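Local coordinates for protein EvdO1 (Micromonospora carbonacea, PDB 4XBZ) that probably catalyses an oxidative cyclization in orthosomycin biosynthesis as a metal-dependent oxygenase of the phytanoyl-CoA dioxygenase family, at residues 188-200 with 215-229. Sequence-based numbering, arbitrary orientation.
Sequences APEDNCVWCIPES and LNASEWDTTGAVPAV
The indole of Trp195 is gripped between Pro227 on one face and Thr222 and Trp220 on the other: Trp195 and Pro227 are a non-hydrogen-bonded antiparallel pair, and the loop leading into strand 226-228 supplies the other face of the indole. CB of Pro227 stands 3.4 Å from the centroid of the six-membered ring of Trp195, a CH-pi contact only 5° off the ring normal. Thr222 mirrors it from the opposite face, its methyl CG2 pointing at the same ring. With CG of Trp195 anti to the carbonyl carbon (chi1 -63°), the indole lies back across the neighbouring strand. Trp220 meets the five-membered ring edge-to-face, planes at 72°, its CZ2 lying 3.4 Å from Trp195 CD1; Trp220 in turn lies nearly parallel to Trp159 of strand 157-160.

Backbone bonds set this register. Cys196 and Val226 form an antiparallel hydrogen-bonded pair, in which Cys196 N to Val226 O and Val226 N to Cys196 O are both 2.9 Å, and Ala228 N reaches Val194 O at 2.7 Å. Opposite that last bond, a water accepts from Val194 N and donates to Ala228 O. In the four-stranded antiparallel sheet of the double-stranded beta-helix, strand 226-228 is outermost within this chain and 194-196 lies between it and 244-246, which carries the nickel ligand His244; the Val194 side chain lies about 7 Å from the nickel.

Apolar packing continues on the face opposite Trp195, where Val226 CG2 sits 3.9 Å from Cys196 SG and 3.6 Å from Pro198 CG. On the helix side, Ile197 CD1 and Leu215 CD1 meet tip to tip, linking the end of helix 205-217 to the sheet.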
loop_
_atom_site.group_PDB
_atom_site.type_symbol
_atom_site.label_atom_id
_atom_site.label_comp_id
_atom_site.label_asym_id
_atom_site.label_seq_id
_atom_site.Cartn_x
_atom_site.Cartn_y
_atom_site.Cartn_z
ATOM N N ALA A 188 4.948 -11.566 24.467
ATOM C CA ALA A 188 5.884 -10.460 24.589
ATOM C C ALA A 188 5.210 -9.394 25.444
ATOM O O ALA A 188 4.612 -8.457 24.907
ATOM C CB ALA A 188 6.265 -9.899 23.220
ATOM N N PRO A 189 5.283 -9.555 26.782
ATOM C CA PRO A 189 4.739 -8.606 27.767
ATOM C C PRO A 189 5.470 -7.276 27.663
ATOM O O PRO A 189 6.486 -7.202 26.966
ATOM C CB PRO A 189 5.014 -9.292 29.113
ATOM C CG PRO A 189 6.215 -10.183 28.841
ATOM C CD PRO A 189 6.033 -10.662 27.424
ATOM N N GLU A 190 4.990 -6.237 28.335
ATOM C CA GLU A 190 5.621 -4.930 28.166
ATOM C C GLU A 190 7.036 -4.874 28.750
ATOM O O GLU A 190 7.846 -4.037 28.345
ATOM C CB GLU A 190 4.771 -3.828 28.785
ATOM C CG GLU A 190 5.272 -2.452 28.407
ATOM C CD GLU A 190 4.335 -1.351 28.827
ATOM O OE1 GLU A 190 3.102 -1.580 28.797
ATOM O OE2 GLU A 190 4.834 -0.258 29.183
ATOM N N ASP A 191 7.356 -5.763 29.682
ATOM C CA ASP A 191 8.716 -5.753 30.221
ATOM C C ASP A 191 9.684 -6.617 29.394
ATOM O O ASP A 191 10.854 -6.735 29.754
ATOM C CB ASP A 191 8.726 -6.200 31.698
ATOM C CG ASP A 191 8.066 -7.553 31.909
ATOM O OD1 ASP A 191 6.999 -7.806 31.301
ATOM O OD2 ASP A 191 8.617 -8.364 32.681
ATOM N N ASN A 192 9.201 -7.202 28.290
ATOM C CA ASN A 192 10.039 -7.990 27.371
ATOM C C ASN A 192 9.417 -8.077 25.971
ATOM O O ASN A 192 8.786 -9.075 25.628
ATOM C CB ASN A 192 10.275 -9.403 27.927
ATOM C CG ASN A 192 11.430 -10.147 27.214
ATOM O OD1 ASN A 192 11.830 -9.797 26.098
ATOM N ND2 ASN A 192 11.960 -11.175 27.864
ATOM N N CYS A 193 9.607 -7.032 25.167
ATOM C CA CYS A 193 8.938 -6.901 23.869
ATOM C C CYS A 193 9.676 -5.932 22.945
ATOM O O CYS A 193 10.686 -5.336 23.340
ATOM C CB CYS A 193 7.481 -6.432 24.039
ATOM S SG CYS A 193 7.245 -4.704 24.657
ATOM N N VAL A 194 9.167 -5.783 21.718
ATOM C CA VAL A 194 9.722 -4.839 20.751
ATOM C C VAL A 194 9.163 -3.446 20.975
ATOM O O VAL A 194 7.978 -3.292 21.288
ATOM C CB VAL A 194 9.406 -5.238 19.282
ATOM C CG1 VAL A 194 10.182 -4.361 18.318
ATOM C CG2 VAL A 194 9.719 -6.694 19.038
ATOM N N TRP A 195 10.004 -2.434 20.790
ATOM C CA TRP A 195 9.543 -1.052 20.832
ATOM C C TRP A 195 9.827 -0.393 19.484
ATOM O O TRP A 195 10.765 -0.755 18.783
ATOM C CB TRP A 195 10.216 -0.268 21.967
ATOM C CG TRP A 195 9.906 -0.781 23.351
ATOM C CD1 TRP A 195 10.389 -1.916 23.927
ATOM C CD2 TRP A 195 9.060 -0.165 24.335
ATOM N NE1 TRP A 195 9.893 -2.055 25.196
ATOM C CE2 TRP A 195 9.072 -0.997 25.474
ATOM C CE3 TRP A 195 8.289 1.001 24.360
ATOM C CZ2 TRP A 195 8.346 -0.700 26.628
ATOM C CZ3 TRP A 195 7.565 1.293 25.505
ATOM C CH2 TRP A 195 7.604 0.449 26.627
ATOM N N CYS A 196 9.017 0.575 19.107
ATOM C CA CYS A 196 9.305 1.255 17.860
ATOM C C CYS A 196 8.926 2.716 17.927
ATOM O O CYS A 196 8.124 3.120 18.774
ATOM C CB CYS A 196 8.583 0.569 16.710
ATOM S SG CYS A 196 6.833 0.541 16.927
ATOM N N ILE A 197 9.512 3.508 17.036
ATOM C CA ILE A 197 9.145 4.914 16.934
ATOM C C ILE A 197 8.172 5.129 15.775
ATOM O O ILE A 197 8.572 5.122 14.607
ATOM C CB ILE A 197 10.381 5.808 16.770
ATOM C CG1 ILE A 197 11.304 5.625 17.978
ATOM C CG2 ILE A 197 9.953 7.282 16.605
ATOM C CD1 ILE A 197 12.662 6.229 17.822
ATOM N N PRO A 198 6.885 5.306 16.103
ATOM C CA PRO A 198 5.850 5.541 15.082
ATOM C C PRO A 198 6.256 6.645 14.104
ATOM O O PRO A 198 6.869 7.624 14.523
ATOM C CB PRO A 198 4.623 5.971 15.901
ATOM C CG PRO A 198 4.875 5.471 17.282
ATOM C CD PRO A 198 6.366 5.447 17.478
ATOM N N GLU A 199 5.957 6.455 12.822
ATOM C CA GLU A 199 6.194 7.458 11.784
ATOM C C GLU A 199 7.669 7.718 11.501
ATOM O O GLU A 199 7.996 8.555 10.660
ATOM C CB GLU A 199 5.510 8.788 12.135
ATOM C CG GLU A 199 4.044 8.667 12.463
ATOM C CD GLU A 199 3.377 10.020 12.689
ATOM O OE1 GLU A 199 4.088 11.042 12.760
ATOM O OE2 GLU A 199 2.138 10.067 12.767
ATOM N N SER A 200 8.571 6.989 12.147
ATOM C CA SER A 200 9.985 7.141 11.798
ATOM C C SER A 200 10.261 6.517 10.433
ATOM O O SER A 200 11.331 6.722 9.859
ATOM C CB SER A 200 10.901 6.527 12.870
ATOM O OG SER A 200 10.622 5.151 13.084
ATOM N N LEU A 215 20.100 7.591 20.766
ATOM C CA LEU A 215 19.440 6.566 21.563
ATOM C C LEU A 215 20.385 5.414 21.944
ATOM O O LEU A 215 20.360 4.930 23.076
ATOM C CB LEU A 215 18.231 6.010 20.816
ATOM C CG LEU A 215 16.984 6.884 20.690
ATOM C CD1 LEU A 215 15.964 6.192 19.803
ATOM C CD2 LEU A 215 16.389 7.215 22.065
ATOM N N ASN A 216 21.215 4.978 21.003
ATOM C CA ASN A 216 22.055 3.806 21.243
ATOM C C ASN A 216 23.281 4.094 22.128
ATOM O O ASN A 216 23.728 3.224 22.870
ATOM C CB ASN A 216 22.481 3.198 19.908
ATOM C CG ASN A 216 21.319 2.533 19.187
ATOM O OD1 ASN A 216 20.368 2.068 19.823
ATOM N ND2 ASN A 216 21.377 2.504 17.863
ATOM N N ALA A 217 23.802 5.316 22.074
ATOM C CA ALA A 217 24.903 5.694 22.953
ATOM C C ALA A 217 24.399 6.013 24.366
ATOM O O ALA A 217 25.188 6.242 25.278
ATOM C CB ALA A 217 25.668 6.880 22.371
ATOM N N SER A 218 23.086 6.015 24.547
ATOM C CA SER A 218 22.505 6.304 25.851
ATOM C C SER A 218 21.873 5.065 26.454
ATOM O O SER A 218 21.668 4.069 25.763
ATOM C CB SER A 218 21.458 7.407 25.736
ATOM O OG SER A 218 21.820 8.330 24.726
ATOM N N GLU A 219 21.566 5.134 27.746
ATOM C CA GLU A 219 20.868 4.060 28.447
ATOM C C GLU A 219 19.502 3.795 27.817
ATOM O O GLU A 219 18.915 4.710 27.238
ATOM C CB GLU A 219 20.703 4.430 29.919
ATOM C CG GLU A 219 22.008 4.789 30.613
ATOM C CD GLU A 219 22.878 3.573 30.875
ATOM O OE1 GLU A 219 22.339 2.438 30.865
ATOM O OE2 GLU A 219 24.102 3.754 31.088
ATOM N N TRP A 220 19.005 2.558 27.923
ATOM C CA TRP A 220 17.686 2.204 27.381
ATOM C C TRP A 220 16.610 3.184 27.809
ATOM O O TRP A 220 16.382 3.395 28.998
ATOM C CB TRP A 220 17.267 0.804 27.807
ATOM C CG TRP A 220 15.849 0.481 27.424
ATOM C CD1 TRP A 220 14.774 0.380 28.264
ATOM C CD2 TRP A 220 15.345 0.239 26.102
ATOM N NE1 TRP A 220 13.639 0.077 27.551
ATOM C CE2 TRP A 220 13.959 -0.012 26.223
ATOM C CE3 TRP A 220 15.932 0.197 24.828
ATOM C CZ2 TRP A 220 13.150 -0.298 25.117
ATOM C CZ3 TRP A 220 15.120 -0.083 23.724
ATOM C CH2 TRP A 220 13.746 -0.326 23.880
ATOM N N ASP A 221 15.950 3.792 26.830
ATOM C CA ASP A 221 14.936 4.797 27.111
ATOM C C ASP A 221 13.803 4.717 26.082
ATOM O O ASP A 221 14.049 4.747 24.877
ATOM C CB ASP A 221 15.570 6.188 27.123
ATOM C CG ASP A 221 14.625 7.261 27.658
ATOM O OD1 ASP A 221 14.647 7.533 28.883
ATOM O OD2 ASP A 221 13.855 7.826 26.847
ATOM N N THR A 222 12.570 4.611 26.568
ATOM C CA THR A 222 11.404 4.379 25.718
ATOM C C THR A 222 10.575 5.612 25.350
ATOM O O THR A 222 9.445 5.466 24.883
ATOM C CB THR A 222 10.412 3.410 26.395
ATOM O OG1 THR A 222 10.010 3.960 27.653
ATOM C CG2 THR A 222 11.026 2.052 26.610
ATOM N N THR A 223 11.088 6.817 25.581
ATOM C CA THR A 223 10.237 7.996 25.424
ATOM C C THR A 223 10.078 8.351 23.943
ATOM O O THR A 223 11.056 8.501 23.210
ATOM C CB THR A 223 10.779 9.218 26.221
ATOM O OG1 THR A 223 12.079 9.581 25.743
ATOM C CG2 THR A 223 10.858 8.894 27.714
ATOM N N GLY A 224 8.831 8.474 23.507
ATOM C CA GLY A 224 8.551 8.728 22.108
ATOM C C GLY A 224 8.431 7.428 21.342
ATOM O O GLY A 224 8.144 7.437 20.152
ATOM N N ALA A 225 8.667 6.313 22.034
ATOM C CA ALA A 225 8.490 4.978 21.465
ATOM C C ALA A 225 7.230 4.297 22.004
ATOM O O ALA A 225 6.717 4.646 23.057
ATOM C CB ALA A 225 9.714 4.115 21.749
ATOM N N VAL A 226 6.724 3.321 21.271
ATOM C CA VAL A 226 5.575 2.569 21.751
ATOM C C VAL A 226 5.926 1.090 21.764
ATOM O O VAL A 226 6.711 0.625 20.937
ATOM C CB VAL A 226 4.315 2.816 20.886
ATOM C CG1 VAL A 226 3.806 4.223 21.101
ATOM C CG2 VAL A 226 4.621 2.586 19.424
ATOM N N PRO A 227 5.364 0.349 22.728
ATOM C CA PRO A 227 5.703 -1.067 22.844
ATOM C C PRO A 227 4.754 -1.928 22.034
ATOM O O PRO A 227 3.581 -1.587 21.825
ATOM C CB PRO A 227 5.545 -1.340 24.340
ATOM C CG PRO A 227 4.415 -0.406 24.746
ATOM C CD PRO A 227 4.471 0.798 23.816
ATOM N N ALA A 228 5.270 -3.058 21.591
ATOM C CA ALA A 228 4.474 -4.006 20.859
ATOM C C ALA A 228 4.102 -5.169 21.776
ATOM O O ALA A 228 4.831 -6.168 21.839
ATOM C CB ALA A 228 5.245 -4.485 19.640
ATOM N N VAL A 229 2.967 -5.044 22.472
ATOM C CA VAL A 229 2.599 -6.003 23.516
ATOM C C VAL A 229 1.754 -7.159 22.984
ATOM O O VAL A 229 0.612 -6.984 22.567
ATOM C CB VAL A 229 1.846 -5.312 24.679
ATOM C CG1 VAL A 229 1.411 -6.348 25.727
ATOM C CG2 VAL A 229 2.727 -4.243 25.317
HETATM O O HOH W 1 7.082 -7.193 20.775
#